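Local coordinates for sulfur carrier protein CysO (Mycobacterium tuberculosis, PDB 3DWG) that acts, in its thiocarboxylated form, probably as the sulfur donor for CysM-dependent cysteine biosynthesis, at residues S24-T27 and L28-I32. Numbering follows the deposited sequence.
Sequences SGDT and LGAVI
The flat peptide joining G25 to D26 turns one face to the first turn of the helix: A30 CB lies above the plane but outside the G25 CA and D26 N edge, 3.6 Å from G25 CA, while V31 CG2 reaches the same face at the oxygen end, 4.0 Å from G25 O. This is a helix N-cap in a ubiquitin-like beta-grasp protein, where a loop leaving strand 20-23 swings into helix 28-38, and it illustrates how a cap supplies an acceptor to a helix's first N-H groups. G25, with no side chain, lets the backbone run close against the A30 methyl.

T27 is the N-cap. Its chi1 of 67° sets OG1 between the backbone N and carbonyl carbon, turned toward the helix start, where it accepts from A30 N at 3.0 Å, with 157° at the hydrogen. The first main-chain helical bond follows, V31 N to T27 O at 2.9 Å. V31 also packs on V3 and V5 of strand 3-6, and S24 N is bonded to D34 OD2, tying the loop to the next helical turn. The A30 methyl packs beside the capping group, with CB 3.5 Å from T27 OG1 and 3.4 Å from T27 O.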
ATOM      1  N   SER C  24     -22.716  36.046  -0.153  1.00 27.61           N
ATOM      2  CA  SER C  24     -21.822  37.028   0.455  1.00 29.13           C
ATOM      3  C   SER C  24     -21.935  36.966   1.971  1.00 27.24           C
ATOM      4  O   SER C  24     -22.999  36.658   2.546  1.00 29.44           O
ATOM      5  CB  SER C  24     -22.126  38.444  -0.041  1.00 29.67           C
ATOM      6  OG  SER C  24     -23.461  38.758   0.270  1.00 37.11           O
ATOM      7  N   GLY C  25     -20.827  37.261   2.628  1.00 27.44           N
ATOM      8  CA  GLY C  25     -20.846  37.369   4.065  1.00 26.71           C
ATOM      9  C   GLY C  25     -19.468  37.176   4.629  1.00 26.24           C
ATOM     10  O   GLY C  25     -18.627  36.499   4.020  1.00 26.24           O
ATOM     11  N   ASP C  26     -19.218  37.782   5.782  1.00 24.69           N
ATOM     12  CA  ASP C  26     -17.867  37.733   6.297  1.00 23.99           C
ATOM     13  C   ASP C  26     -17.646  36.673   7.355  1.00 21.93           C
ATOM     14  O   ASP C  26     -16.526  36.571   7.917  1.00 22.62           O
ATOM     15  CB  ASP C  26     -17.397  39.119   6.805  1.00 25.27           C
ATOM     16  CG  ASP C  26     -18.239  39.661   7.892  1.00 28.46           C
ATOM     17  OD1 ASP C  26     -19.132  38.973   8.420  1.00 27.87           O
ATOM     18  OD2 ASP C  26     -17.963  40.820   8.269  1.00 36.98           O
ATOM     19  N   THR C  27     -18.712  35.909   7.628  1.00 20.99           N
ATOM     20  CA  THR C  27     -18.644  34.719   8.487  1.00 19.62           C
ATOM     21  C   THR C  27     -19.519  33.627   7.844  1.00 18.77           C
ATOM     22  O   THR C  27     -20.370  33.928   7.000  1.00 18.96           O
ATOM     23  CB  THR C  27     -19.174  34.951   9.914  1.00 21.89           C
ATOM     24  OG1 THR C  27     -20.584  35.178   9.821  1.00 19.65           O
ATOM     25  CG2 THR C  27     -18.408  36.123  10.622  1.00 21.57           C
ATOM     26  N   LEU C  28     -19.302  32.363   8.238  1.00 19.33           N
ATOM     27  CA  LEU C  28     -20.240  31.320   7.809  1.00 18.73           C
ATOM     28  C   LEU C  28     -21.705  31.640   8.110  1.00 18.44           C
ATOM     29  O   LEU C  28     -22.578  31.492   7.235  1.00 18.90           O
ATOM     30  CB  LEU C  28     -19.868  29.942   8.349  1.00 17.55           C
ATOM     31  CG  LEU C  28     -20.842  28.805   8.029  1.00 20.66           C
ATOM     32  CD1 LEU C  28     -21.007  28.525   6.509  1.00 21.03           C
ATOM     33  CD2 LEU C  28     -20.397  27.527   8.796  1.00 20.67           C
ATOM     34  N   GLY C  29     -21.965  32.147   9.317  1.00 18.84           N
ATOM     35  CA  GLY C  29     -23.363  32.522   9.645  1.00 19.10           C
ATOM     36  C   GLY C  29     -23.915  33.574   8.687  1.00 18.57           C
ATOM     37  O   GLY C  29     -25.092  33.494   8.296  1.00 19.01           O
ATOM     38  N   ALA C  30     -23.081  34.532   8.259  1.00 19.26           N
ATOM     39  CA  ALA C  30     -23.466  35.557   7.276  1.00 18.77           C
ATOM     40  C   ALA C  30     -23.728  34.934   5.907  1.00 20.21           C
ATOM     41  O   ALA C  30     -24.655  35.290   5.172  1.00 20.26           O
ATOM     42  CB  ALA C  30     -22.452  36.646   7.204  1.00 19.49           C
ATOM     43  N   VAL C  31     -22.883  33.957   5.554  1.00 18.13           N
ATOM     44  CA  VAL C  31     -23.157  33.298   4.266  1.00 19.08           C
ATOM     45  C   VAL C  31     -24.463  32.519   4.329  1.00 18.13           C
ATOM     46  O   VAL C  31     -25.246  32.564   3.351  1.00 18.86           O
ATOM     47  CB  VAL C  31     -21.988  32.357   3.927  1.00 17.94           C
ATOM     48  CG1 VAL C  31     -22.402  31.321   2.825  1.00 19.14           C
ATOM     49  CG2 VAL C  31     -20.791  33.162   3.486  1.00 18.95           C
ATOM     50  N   ILE C  32     -24.731  31.827   5.436  1.00 17.96           N
ATOM     51  CA  ILE C  32     -25.974  31.097   5.617  1.00 18.84           C
ATOM     52  C   ILE C  32     -27.175  32.052   5.586  1.00 20.29           C
ATOM     53  O   ILE C  32     -28.231  31.740   5.041  1.00 22.04           O
ATOM     54  CB  ILE C  32     -25.940  30.216   6.851  1.00 17.50           C
ATOM     55  CG1 ILE C  32     -24.937  29.044   6.651  1.00 18.13           C
ATOM     56  CG2 ILE C  32     -27.343  29.676   7.218  1.00 20.47           C
ATOM     57  CD1 ILE C  32     -24.703  28.230   7.943  1.00 19.24           C
TER